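Local coordinates for protein porin (Acinetobacter baumannii AB307-0294, PDB 5DL7) that probably acts as an outer-membrane porin of the OprD family, letting small solutes diffuse across the membrane through a beta-barrel channel, at residues K382-R387 against V413-K418; Q144-I149 against D167-R172; S321-Y326 against M344-K349. All coordinates share one frame; numbering follows the deposited sequence.

How the interactions relate
All three contacts pair neighbouring antiparallel strands; interactions 1 and 3 lie in the barrel wall, interaction 2 where a chain excursion rejoins it. Interaction 1 ties strand 384-395 to strand 406-418 and is a surface contact. It relies on two backbone bonds and apolar packing. Interaction 2 is partly buried and interaction 3 is buried. In interaction 2 a short strand, 145-147, meets strand 159-170 where loops fold over it, and polar side chains and a water add to the backbone ladder. Interaction 3 joins strands 318-327 and 341-353, with charged groups on one face and detergent on the other. Interactions 2 and 3 lie on opposite sides of the chain's centre, about 33 Å apart between centres.

Interaction 1: residues K382-R387 against V413-K418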
loop_
_atom_site.group_PDB
_atom_site.type_symbol
_atom_site.label_atom_id
_atom_site.label_comp_id
_atom_site.label_asym_id
_atom_site.label_seq_id
_atom_site.Cartn_x
_atom_site.Cartn_y
_atom_site.Cartn_z
ATOM N N LYS A 382 -2.057 -20.145 -17.772
ATOM C CA LYS A 382 -2.882 -18.979 -17.415
ATOM C C LYS A 382 -2.873 -18.631 -15.971
ATOM O O LYS A 382 -3.007 -19.459 -15.141
ATOM C CB LYS A 382 -4.288 -19.251 -17.795
ATOM C CG LYS A 382 -5.267 -18.094 -17.634
ATOM C CD LYS A 382 -6.624 -18.609 -18.214
ATOM C CE LYS A 382 -7.607 -17.508 -18.620
ATOM N NZ LYS A 382 -7.554 -16.449 -17.567
ATOM N N GLY A 383 -2.736 -17.379 -15.646
ATOM C CA GLY A 383 -2.617 -17.015 -14.226
ATOM C C GLY A 383 -1.176 -16.765 -13.721
ATOM O O GLY A 383 -1.019 -16.381 -12.553
ATOM N N LEU A 384 -0.150 -17.110 -14.515
ATOM C CA LEU A 384 1.208 -16.978 -14.133
ATOM C C LEU A 384 1.528 -15.511 -14.453
ATOM O O LEU A 384 1.104 -15.054 -15.489
ATOM C CB LEU A 384 2.138 -17.899 -14.864
ATOM C CG LEU A 384 3.648 -17.709 -14.582
ATOM C CD1 LEU A 384 4.000 -18.172 -13.196
ATOM C CD2 LEU A 384 4.300 -18.648 -15.549
ATOM N N GLY A 385 2.158 -14.808 -13.541
ATOM C CA GLY A 385 2.492 -13.404 -13.739
ATOM C C GLY A 385 3.911 -13.171 -13.384
ATOM O O GLY A 385 4.463 -13.810 -12.427
ATOM N N MET A 386 4.503 -12.150 -13.987
ATOM C CA MET A 386 5.860 -11.803 -13.615
ATOM C C MET A 386 6.012 -10.262 -13.726
ATOM O O MET A 386 5.303 -9.670 -14.517
ATOM C CB MET A 386 6.754 -12.595 -14.472
ATOM C CG MET A 386 6.805 -12.449 -15.913
ATOM S SD MET A 386 7.236 -14.171 -16.626
ATOM C CE MET A 386 5.699 -15.024 -16.771
ATOM N N ARG A 387 6.813 -9.687 -12.911
ATOM C CA ARG A 387 6.971 -8.259 -12.918
ATOM C C ARG A 387 8.357 -7.923 -12.573
ATOM O O ARG A 387 8.985 -8.576 -11.685
ATOM C CB ARG A 387 5.937 -7.671 -11.989
ATOM C CG ARG A 387 5.783 -6.211 -12.010
ATOM C CD ARG A 387 4.786 -5.818 -10.929
ATOM N NE ARG A 387 4.453 -4.423 -11.006
ATOM C CZ ARG A 387 3.604 -3.848 -10.111
ATOM N NH1 ARG A 387 3.158 -4.571 -9.034
ATOM N NH2 ARG A 387 3.313 -2.558 -10.202
ATOM N N VAL A 413 7.523 -13.138 -9.313
ATOM C CA VAL A 413 6.820 -14.136 -10.114
ATOM C C VAL A 413 5.715 -14.705 -9.247
ATOM O O VAL A 413 5.986 -15.138 -8.120
ATOM C CB VAL A 413 7.736 -15.288 -10.642
ATOM C CG1 VAL A 413 6.915 -16.257 -11.380
ATOM C CG2 VAL A 413 8.930 -14.691 -11.457
ATOM N N ASP A 414 4.495 -14.646 -9.705
ATOM C CA ASP A 414 3.326 -15.118 -8.966
ATOM C C ASP A 414 2.450 -16.059 -9.760
ATOM O O ASP A 414 2.295 -15.984 -11.028
ATOM C CB ASP A 414 2.489 -13.925 -8.511
ATOM C CG ASP A 414 3.225 -12.972 -7.486
ATOM O OD1 ASP A 414 4.364 -13.093 -7.097
ATOM O OD2 ASP A 414 2.561 -12.136 -6.882
ATOM N N TYR A 415 1.802 -17.039 -9.098
ATOM C CA TYR A 415 0.851 -17.851 -9.775
ATOM C C TYR A 415 -0.361 -18.031 -8.853
ATOM O O TYR A 415 -0.133 -18.456 -7.704
ATOM C CB TYR A 415 1.433 -19.278 -10.113
ATOM C CG TYR A 415 0.452 -20.164 -10.841
ATOM C CD1 TYR A 415 0.154 -19.996 -12.203
ATOM C CD2 TYR A 415 -0.274 -21.138 -10.173
ATOM C CE1 TYR A 415 -0.845 -20.707 -12.821
ATOM C CE2 TYR A 415 -1.241 -21.929 -10.788
ATOM C CZ TYR A 415 -1.534 -21.709 -12.108
ATOM O OH TYR A 415 -2.479 -22.453 -12.666
ATOM N N THR A 416 -1.594 -17.831 -9.318
ATOM C CA THR A 416 -2.759 -18.016 -8.516
ATOM C C THR A 416 -3.603 -19.096 -9.079
ATOM O O THR A 416 -3.924 -19.043 -10.306
ATOM C CB THR A 416 -3.591 -16.697 -8.304
ATOM O OG1 THR A 416 -2.897 -15.826 -7.509
ATOM C CG2 THR A 416 -4.835 -16.944 -7.488
ATOM N N PHE A 417 -3.978 -20.102 -8.244
ATOM C CA PHE A 417 -4.995 -21.091 -8.549
ATOM C C PHE A 417 -6.352 -20.656 -7.899
ATOM O O PHE A 417 -6.376 -20.363 -6.712
ATOM C CB PHE A 417 -4.755 -22.436 -7.800
ATOM C CG PHE A 417 -3.475 -23.225 -8.158
ATOM C CD1 PHE A 417 -2.191 -22.944 -7.525
ATOM C CD2 PHE A 417 -3.570 -24.382 -9.002
ATOM C CE1 PHE A 417 -1.038 -23.741 -7.829
ATOM C CE2 PHE A 417 -2.433 -25.191 -9.276
ATOM C CZ PHE A 417 -1.170 -24.861 -8.705
ATOM N N LYS A 418 -7.471 -20.656 -8.604
ATOM C CA LYS A 418 -8.839 -20.375 -8.046
ATOM C C LYS A 418 -9.563 -21.623 -7.965
ATOM O O LYS A 418 -9.448 -22.470 -8.836
ATOM C CB LYS A 418 -9.602 -19.371 -8.919
ATOM C CG LYS A 418 -8.783 -18.100 -9.089
ATOM C CD LYS A 418 -9.550 -17.043 -9.844
ATOM C CE LYS A 418 -8.546 -16.052 -10.362
ATOM N NZ LYS A 418 -9.283 -14.856 -10.835
#
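Leu384 and Tyr415 both hold CG anti to the backbone N (chi1 175° and -180°), which sets Tyr415's ring beside Leu384 on one face of the sheet. Leu384 CB lies at the ring's edge, in its plane, 3.9 Å from Tyr415 CD1. The ring reaches on beside the loop that precedes the strand, and Tyr415 CE1 comes within 3.4 Å of Lys382 O. This is a close contact with a backbone carbonyl, not a hydrogen bond. On the same face, Leu384 CD1 rests 3.9 Å from Val413 CG1, the two side chains crossing obliquely. Met386 CB adds a looser touch at 4.3 Å to Val413 CG2, and its thioether end leads away.

The backbones are joined at the hydrogen-bonded pair Gly385 and Asp414. Gly385 N donates to Asp414 O at 2.8 Å, and Asp414 N returns a bond of 2.8 Å to Gly385 O. A CA-H...O contact supplements them, with Leu384 CA 3.4 Å from Asp414 O. Gly383 has backbone angles that favour glycine, and a CB there would also press on Thr416 O.

Asp414 points to the other face and has a long, weak ion pair with Arg28. The Thr416 hydroxyl is hydrogen-bonded to that of Thr26. Strand 22-36 thus continues the wall beyond 413-418, while Leu384 and Met386 bond by their backbones to Ile376 and Tyr374 on the far side. Val413 also touches bound detergent, consistent with its face being turned to the membrane. Apolar and aromatic residues on that face, with Asp414 and Gly385 on the other, are characteristic of a transmembrane beta-hairpin, here the last one before the barrel closes on its first strand.

Interaction 2: residues Q144-I149 against D167-R172; sequences QTYRGI and DEVRQR. With C8E ((hydroxyethyloxy)tri(ethyloxy)octane), chain J.
The contact lies at the returning end of the excursion between strands 120-124 and 149-153, probably the constriction loop of the family. Here strand 145-147 pairs antiparallel with the end of strand 159-170. Gln144 and Gln171 lie side by side. Gln144 NE2 donates to a lone pair of Gln171 OE1 at 2.9 Å. Next comes a backbone pair: Arg170 N to Thr145 O is 2.7 Å, and Thr145 N to Arg170 O is 3.1 Å.

On one face of the sheet, Val169 CG2, anti to its backbone N, sits over the Tyr146 ring. It lies 3.7 Å from the ring centroid, a CH-pi contact shifted toward the CE2 and CZ rim.

The face carrying Thr145 and Arg170 is polar. A water is held 2.6 Å from Thr145 OG1 and 2.8 Å from Arg170 NE, for which it accepts. Thr145 OG1 is also bonded to Tyr177, and the Arg170 terminal nitrogens bond to the carbonyls of Ile109 and Ile175. Arg147 lies alongside Glu168, but the salt bridge is long, 3.8 Å from Arg147 NH1 to Glu168 OE1. Arg147 NE has its main partner in Asp126, a salt bridge, and the glycol part of a bound detergent passes Arg147 CD.

Beyond Arg147 the chain turns a corner at Gly148. With Tyr146 touching Leu296, of the loop between strands 278-288 and 318-327, the site resembles the loop-narrowed pore region of OprD-family barrels.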
loop_
_atom_site.group_PDB
_atom_site.type_symbol
_atom_site.label_atom_id
_atom_site.label_comp_id
_atom_site.label_asym_id
_atom_site.label_seq_id
_atom_site.Cartn_x
_atom_site.Cartn_y
_atom_site.Cartn_z
ATOM N N GLN A 144 -0.241 -6.969 5.425
ATOM C CA GLN A 144 -0.550 -6.453 6.775
ATOM C C GLN A 144 -1.966 -6.794 7.137
ATOM O O GLN A 144 -2.884 -6.688 6.297
ATOM C CB GLN A 144 -0.256 -5.000 6.760
ATOM C CG GLN A 144 -0.329 -4.321 8.044
ATOM C CD GLN A 144 -0.258 -2.787 7.803
ATOM O OE1 GLN A 144 -0.871 -2.287 6.830
ATOM N NE2 GLN A 144 0.341 -2.081 8.684
ATOM N N THR A 145 -2.172 -7.241 8.411
ATOM C CA THR A 145 -3.501 -7.478 8.845
ATOM C C THR A 145 -3.755 -6.770 10.190
ATOM O O THR A 145 -2.855 -6.438 10.900
ATOM C CB THR A 145 -3.976 -8.961 8.931
ATOM O OG1 THR A 145 -3.306 -9.672 9.969
ATOM C CG2 THR A 145 -3.764 -9.716 7.547
ATOM N N TYR A 146 -5.034 -6.613 10.483
ATOM C CA TYR A 146 -5.477 -5.977 11.791
ATOM C C TYR A 146 -6.496 -6.869 12.444
ATOM O O TYR A 146 -7.184 -7.629 11.775
ATOM C CB TYR A 146 -6.092 -4.578 11.517
ATOM C CG TYR A 146 -5.115 -3.575 11.177
ATOM C CD1 TYR A 146 -4.682 -3.373 9.889
ATOM C CD2 TYR A 146 -4.616 -2.712 12.137
ATOM C CE1 TYR A 146 -3.734 -2.431 9.536
ATOM C CE2 TYR A 146 -3.716 -1.722 11.825
ATOM C CZ TYR A 146 -3.255 -1.558 10.471
ATOM O OH TYR A 146 -2.375 -0.535 10.242
ATOM N N ARG A 147 -6.641 -6.796 13.780
ATOM C CA ARG A 147 -7.616 -7.539 14.501
ATOM C C ARG A 147 -8.613 -6.643 15.102
ATOM O O ARG A 147 -8.234 -5.639 15.626
ATOM C CB ARG A 147 -6.918 -8.298 15.695
ATOM C CG ARG A 147 -7.276 -9.665 15.639
ATOM C CD ARG A 147 -6.386 -10.513 16.629
ATOM N NE ARG A 147 -5.769 -11.634 15.911
ATOM C CZ ARG A 147 -4.988 -12.509 16.564
ATOM N NH1 ARG A 147 -4.625 -12.204 17.820
ATOM N NH2 ARG A 147 -4.504 -13.562 15.940
ATOM N N GLY A 148 -9.880 -6.926 14.837
ATOM C CA GLY A 148 -10.998 -6.103 15.366
ATOM C C GLY A 148 -12.296 -6.457 14.723
ATOM O O GLY A 148 -12.599 -7.649 14.451
ATOM N N ILE A 149 -13.077 -5.391 14.445
ATOM C CA ILE A 149 -14.442 -5.503 13.918
ATOM C C ILE A 149 -14.506 -4.529 12.724
ATOM O O ILE A 149 -13.923 -3.435 12.644
ATOM C CB ILE A 149 -15.419 -5.054 14.972
ATOM C CG1 ILE A 149 -15.357 -6.071 16.133
ATOM C CG2 ILE A 149 -16.799 -5.029 14.395
ATOM C CD1 ILE A 149 -15.791 -5.334 17.407
ATOM N N ASP A 167 -7.649 -3.111 17.304
ATOM C CA ASP A 167 -6.738 -2.834 18.422
ATOM C C ASP A 167 -5.393 -3.522 18.269
ATOM O O ASP A 167 -4.690 -3.418 19.200
ATOM C CB ASP A 167 -7.359 -3.244 19.753
ATOM C CG ASP A 167 -7.739 -4.692 19.848
ATOM O OD1 ASP A 167 -7.611 -5.525 18.931
ATOM O OD2 ASP A 167 -8.444 -4.959 20.869
ATOM N N GLU A 168 -5.102 -4.320 17.228
ATOM C CA GLU A 168 -3.760 -4.857 17.088
ATOM C C GLU A 168 -3.535 -4.936 15.570
ATOM O O GLU A 168 -4.529 -5.037 14.830
ATOM C CB GLU A 168 -3.706 -6.305 17.683
ATOM C CG GLU A 168 -4.126 -6.390 19.071
ATOM C CD GLU A 168 -3.909 -7.835 19.547
ATOM O OE1 GLU A 168 -4.724 -8.727 19.259
ATOM O OE2 GLU A 168 -2.745 -8.026 19.940
ATOM N N VAL A 169 -2.286 -5.023 15.223
ATOM C CA VAL A 169 -1.809 -5.102 13.859
ATOM C C VAL A 169 -0.801 -6.239 13.763
ATOM O O VAL A 169 0.031 -6.412 14.695
ATOM C CB VAL A 169 -1.214 -3.745 13.402
ATOM C CG1 VAL A 169 0.021 -3.305 14.172
ATOM C CG2 VAL A 169 -0.895 -3.787 11.874
ATOM N N ARG A 170 -0.835 -7.049 12.662
ATOM C CA ARG A 170 0.265 -7.962 12.461
ATOM C C ARG A 170 0.978 -7.526 11.160
ATOM O O ARG A 170 0.380 -7.640 10.095
ATOM C CB ARG A 170 -0.293 -9.365 12.337
ATOM C CG ARG A 170 0.804 -10.393 12.051
ATOM C CD ARG A 170 0.545 -11.799 12.489
ATOM N NE ARG A 170 -0.684 -12.383 11.973
ATOM C CZ ARG A 170 -1.182 -13.511 12.428
ATOM N NH1 ARG A 170 -0.507 -14.139 13.418
ATOM N NH2 ARG A 170 -2.310 -14.030 11.955
ATOM N N GLN A 171 2.149 -7.052 11.321
ATOM C CA GLN A 171 2.931 -6.430 10.231
ATOM C C GLN A 171 3.233 -7.530 9.188
ATOM O O GLN A 171 3.308 -8.707 9.478
ATOM C CB GLN A 171 4.131 -5.729 10.649
ATOM C CG GLN A 171 3.928 -4.661 11.750
ATOM C CD GLN A 171 3.091 -3.413 11.204
ATOM O OE1 GLN A 171 2.416 -3.487 10.194
ATOM N NE2 GLN A 171 2.937 -2.391 12.115
ATOM N N ARG A 172 3.425 -7.032 7.989
ATOM C CA ARG A 172 3.689 -7.956 6.875
ATOM C C ARG A 172 4.804 -8.967 7.095
ATOM O O ARG A 172 4.719 -10.152 6.688
ATOM C CB ARG A 172 3.995 -7.057 5.571
ATOM C CG ARG A 172 5.139 -6.178 5.733
ATOM C CD ARG A 172 4.970 -4.917 4.851
ATOM N NE ARG A 172 6.061 -3.984 4.983
ATOM C CZ ARG A 172 6.231 -2.893 4.242
ATOM N NH1 ARG A 172 5.275 -2.513 3.379
ATOM N NH2 ARG A 172 7.321 -2.163 4.434
HETATM C C10 C8E J . -12.158 -6.131 19.155
HETATM C C11 C8E J . -11.242 -7.365 18.934
HETATM O O12 C8E J . -12.016 -8.527 18.577
HETATM C C13 C8E J . -11.457 -9.540 17.662
HETATM C C14 C8E J . -10.323 -10.499 18.142
HETATM O O15 C8E J . -10.180 -11.492 17.078
HETATM C C16 C8E J . -9.351 -12.646 17.082
HETATM C C17 C8E J . -9.463 -13.558 15.824
HETATM O O18 C8E J . -10.851 -13.862 15.965
HETATM C C19 C8E J . -11.422 -14.659 14.974
HETATM C C20 C8E J . -12.891 -14.622 15.431
HETATM O O21 C8E J . -13.550 -15.651 14.739
HETATM O O HOH W 1 -1.637 -11.549 9.441
#

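Interaction 3: residues S321-Y326 against M344-K349; sequences SIRYEY and MTRYAK. With C8E ((hydroxyethyloxy)tri(ethyloxy)octane), chain F; C8E ((hydroxyethyloxy)tri(ethyloxy)octane), chain H; C8E ((hydroxyethyloxy)tri(ethyloxy)octane), chain I.
A water is shared by Arg323 NH1 and Arg346 NH1, accepting from each at 3.0 Å. It sits at the edge of both guanidinium groups, whose planes stand 87° apart. Arg323 NH1 and Arg346 NH1 are themselves only 3.7 Å apart, so the water probably eases the meeting of like charges. Nearby carboxylates probably help as well. Arg323 grips Glu325 side-on: Arg323 NE reaches Glu325 OE2 at 2.8 Å and Arg323 NH2 reaches Glu325 OE1 at 3.0 Å, both from above the carboxylate plane. Arg346 is paired with Glu369 and with Asp306.

Met344 links the two arginines. With CG anti to its backbone N (chi1 -169°) and the chain bent further out, Met344 CG lies over one face of the Arg323 guanidinium, 3.7 Å from Arg323 NE. Met344 CE covers part of a face of the Arg346 group.

The backbones are bonded at two pairs, Ile322 with Tyr347 and Tyr324 with Thr345. Tyr324 N to Thr345 O is 2.9 Å and nearly straight, at 173°.

The face of Ile322 and Tyr324 meets detergent. Ile322 CD1 and Tyr324 CB touch one alkyl chain, and an ether oxygen of another molecule lies over the centre of the Tyr324 ring, whose hydroxyl is bonded to His278. Charges on one face and a detergent-coated surface on the other, consistent with facing the membrane, are characteristic of a porin barrel wall.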
loop_
_atom_site.group_PDB
_atom_site.type_symbol
_atom_site.label_atom_id
_atom_site.label_comp_id
_atom_site.label_asym_id
_atom_site.label_seq_id
_atom_site.Cartn_x
_atom_site.Cartn_y
_atom_site.Cartn_z
ATOM N N SER A 321 4.971 15.169 -10.871
ATOM C CA SER A 321 5.285 13.881 -11.519
ATOM C C SER A 321 4.630 13.755 -12.911
ATOM O O SER A 321 3.705 14.478 -13.270
ATOM C CB SER A 321 4.793 12.682 -10.656
ATOM O OG SER A 321 3.355 12.622 -10.784
ATOM N N ILE A 322 5.171 12.861 -13.619
ATOM C CA ILE A 322 4.652 12.550 -14.986
ATOM C C ILE A 322 4.767 11.039 -15.150
ATOM O O ILE A 322 5.654 10.405 -14.624
ATOM C CB ILE A 322 5.391 13.286 -16.039
ATOM C CG1 ILE A 322 4.749 13.037 -17.427
ATOM C CG2 ILE A 322 6.896 12.979 -16.080
ATOM C CD1 ILE A 322 5.270 13.968 -18.500
ATOM N N ARG A 323 3.816 10.409 -15.860
ATOM C CA ARG A 323 3.711 8.979 -15.991
ATOM C C ARG A 323 3.239 8.628 -17.330
ATOM O O ARG A 323 2.398 9.305 -17.901
ATOM C CB ARG A 323 2.663 8.517 -14.970
ATOM C CG ARG A 323 2.474 7.068 -14.900
ATOM C CD ARG A 323 1.227 6.854 -13.997
ATOM N NE ARG A 323 0.768 5.399 -14.043
ATOM C CZ ARG A 323 0.776 4.528 -12.980
ATOM N NH1 ARG A 323 1.154 4.906 -11.741
ATOM N NH2 ARG A 323 0.363 3.287 -13.127
ATOM N N TYR A 324 3.785 7.555 -17.849
ATOM C CA TYR A 324 3.418 6.971 -19.152
ATOM C C TYR A 324 3.192 5.511 -18.998
ATOM O O TYR A 324 3.945 4.821 -18.394
ATOM C CB TYR A 324 4.504 7.201 -20.227
ATOM C CG TYR A 324 4.124 6.477 -21.499
ATOM C CD1 TYR A 324 3.088 6.867 -22.317
ATOM C CD2 TYR A 324 4.707 5.275 -21.830
ATOM C CE1 TYR A 324 2.712 6.133 -23.467
ATOM C CE2 TYR A 324 4.337 4.558 -22.924
ATOM C CZ TYR A 324 3.344 4.994 -23.761
ATOM O OH TYR A 324 3.040 4.154 -24.842
ATOM N N GLU A 325 2.082 5.014 -19.528
ATOM C CA GLU A 325 1.792 3.582 -19.538
ATOM C C GLU A 325 1.189 3.139 -20.897
ATOM O O GLU A 325 0.473 3.878 -21.519
ATOM C CB GLU A 325 0.871 3.028 -18.356
ATOM C CG GLU A 325 -0.236 3.783 -18.116
ATOM C CD GLU A 325 -0.586 3.902 -16.534
ATOM O OE1 GLU A 325 -0.632 2.816 -15.868
ATOM O OE2 GLU A 325 -1.017 5.062 -16.158
ATOM N N TYR A 326 1.472 1.897 -21.132
ATOM C CA TYR A 326 0.874 1.185 -22.335
ATOM C C TYR A 326 0.434 -0.186 -21.936
ATOM O O TYR A 326 1.103 -0.969 -21.204
ATOM C CB TYR A 326 1.929 1.120 -23.499
ATOM C CG TYR A 326 1.255 0.650 -24.773
ATOM C CD1 TYR A 326 0.429 1.541 -25.455
ATOM C CD2 TYR A 326 1.508 -0.588 -25.297
ATOM C CE1 TYR A 326 -0.198 1.122 -26.633
ATOM C CE2 TYR A 326 0.946 -1.016 -26.514
ATOM C CZ TYR A 326 0.062 -0.132 -27.127
ATOM O OH TYR A 326 -0.580 -0.420 -28.352
ATOM N N MET A 344 4.969 0.621 -17.645
ATOM C CA MET A 344 4.847 1.919 -17.055
ATOM C C MET A 344 6.246 2.449 -16.781
ATOM O O MET A 344 7.123 1.808 -16.361
ATOM C CB MET A 344 3.967 1.975 -15.752
ATOM C CG MET A 344 3.597 3.321 -15.256
ATOM S SD MET A 344 4.894 3.738 -14.058
ATOM C CE MET A 344 4.570 2.594 -12.499
ATOM N N THR A 345 6.323 3.711 -16.949
ATOM C CA THR A 345 7.472 4.583 -16.428
ATOM C C THR A 345 6.925 5.891 -15.887
ATOM O O THR A 345 5.974 6.437 -16.342
ATOM C CB THR A 345 8.590 4.851 -17.494
ATOM O OG1 THR A 345 9.719 5.554 -17.007
ATOM C CG2 THR A 345 8.066 5.606 -18.747
ATOM N N ARG A 346 7.593 6.427 -14.856
ATOM C CA ARG A 346 7.182 7.601 -14.187
ATOM C C ARG A 346 8.300 8.286 -13.504
ATOM O O ARG A 346 9.334 7.591 -13.236
ATOM C CB ARG A 346 6.114 7.239 -13.189
ATOM C CG ARG A 346 6.515 6.292 -12.108
ATOM C CD ARG A 346 5.288 6.035 -11.168
ATOM N NE ARG A 346 5.640 5.028 -10.165
ATOM C CZ ARG A 346 4.871 4.724 -9.150
ATOM N NH1 ARG A 346 3.608 5.225 -8.979
ATOM N NH2 ARG A 346 5.302 3.739 -8.324
ATOM N N TYR A 347 8.237 9.577 -13.350
ATOM C CA TYR A 347 9.271 10.350 -12.696
ATOM C C TYR A 347 8.507 11.241 -11.672
ATOM O O TYR A 347 7.518 11.876 -12.035
ATOM C CB TYR A 347 9.978 11.206 -13.672
ATOM C CG TYR A 347 10.978 12.186 -13.017
ATOM C CD1 TYR A 347 12.233 11.749 -12.488
ATOM C CD2 TYR A 347 10.701 13.576 -12.916
ATOM C CE1 TYR A 347 13.126 12.655 -11.897
ATOM C CE2 TYR A 347 11.615 14.468 -12.341
ATOM C CZ TYR A 347 12.781 14.016 -11.811
ATOM O OH TYR A 347 13.662 14.886 -11.250
ATOM N N ALA A 348 9.087 11.417 -10.543
ATOM C CA ALA A 348 8.618 12.431 -9.573
ATOM C C ALA A 348 9.775 13.238 -8.970
ATOM O O ALA A 348 10.836 12.630 -8.738
ATOM C CB ALA A 348 7.846 11.736 -8.447
ATOM N N LYS A 349 9.571 14.518 -8.770
ATOM C CA LYS A 349 10.456 15.249 -7.966
ATOM C C LYS A 349 9.732 15.974 -6.843
ATOM O O LYS A 349 8.689 16.560 -7.061
ATOM C CB LYS A 349 11.151 16.270 -8.823
ATOM C CG LYS A 349 10.448 17.320 -9.441
ATOM C CD LYS A 349 11.449 18.425 -9.943
ATOM C CE LYS A 349 10.876 19.809 -10.195
ATOM N NZ LYS A 349 10.399 20.320 -11.531
HETATM C C1 C8E F . 8.654 -7.113 -25.329
HETATM C C2 C8E F . 8.385 -5.609 -25.380
HETATM C C3 C8E F . 8.709 -4.842 -24.071
HETATM C C4 C8E F . 8.511 -3.346 -24.347
HETATM C C5 C8E F . 8.750 -2.382 -23.211
HETATM C C6 C8E F . 8.940 -0.960 -23.606
HETATM C C7 C8E F . 7.657 -0.371 -23.996
HETATM C C8 C8E F . 7.829 1.036 -24.220
HETATM O O9 C8E F . 6.481 0.976 -24.614
HETATM C C10 C8E F . 5.546 1.815 -25.266
HETATM C C11 C8E F . 5.128 0.882 -26.332
HETATM O O12 C8E F . 4.057 1.231 -27.247
HETATM C C13 C8E F . 4.393 1.567 -28.649
HETATM C C14 C8E F . 3.248 1.277 -29.630
HETATM O O15 C8E F . 2.704 2.437 -30.362
HETATM C C16 C8E F . 1.403 2.204 -30.951
HETATM C C17 C8E F . 0.731 3.499 -31.486
HETATM O O18 C8E F . -0.450 4.099 -30.893
HETATM C C19 C8E F . -1.672 3.295 -30.799
HETATM C C20 C8E F . -1.400 1.882 -30.229
HETATM O O21 C8E F . -2.324 1.159 -29.415
HETATM C C1 C8E H . 9.469 8.953 -17.202
HETATM C C2 C8E H . 8.178 9.528 -17.597
HETATM C C3 C8E H . 8.119 9.610 -19.075
HETATM C C4 C8E H . 6.987 10.490 -19.490
HETATM C C5 C8E H . 6.513 10.405 -20.894
HETATM C C6 C8E H . 6.020 11.648 -21.609
HETATM C C7 C8E H . 4.910 11.336 -22.624
HETATM C C8 C8E H . 4.594 12.331 -23.782
HETATM O O9 C8E H . 3.548 11.687 -24.566
HETATM C C10 C8E H . 3.047 12.205 -25.807
HETATM C C11 C8E H . 2.595 11.048 -26.729
HETATM O O12 C8E H . 2.008 9.929 -26.000
HETATM C C13 C8E H . 1.451 8.857 -26.786
HETATM C C14 C8E H . 0.108 9.253 -27.408
HETATM O O15 C8E H . -0.403 8.187 -28.198
HETATM C C16 C8E H . -0.751 8.535 -29.576
HETATM C C1 C8E I . 6.443 15.168 -28.839
HETATM C C2 C8E I . 6.466 14.261 -27.634
HETATM C C3 C8E I . 7.891 13.772 -27.413
HETATM C C4 C8E I . 8.061 13.076 -26.071
HETATM C C5 C8E I . 8.358 11.602 -26.274
HETATM C C6 C8E I . 8.076 10.660 -25.181
HETATM C C7 C8E I . 7.428 9.417 -25.680
HETATM C C8 C8E I . 7.085 8.471 -24.541
HETATM O O9 C8E I . 5.833 7.884 -24.961
HETATM C C10 C8E I . 6.094 6.881 -25.933
HETATM C C11 C8E I . 4.855 6.623 -26.669
HETATM O O12 C8E I . 4.915 5.722 -27.828
HETATM C C13 C8E I . 3.682 6.204 -28.542
HETATM C C14 C8E I . 3.106 5.588 -29.817
HETATM O O15 C8E I . 2.417 6.632 -30.668
HETATM O O HOH W 2 2.037 7.398 -10.419
#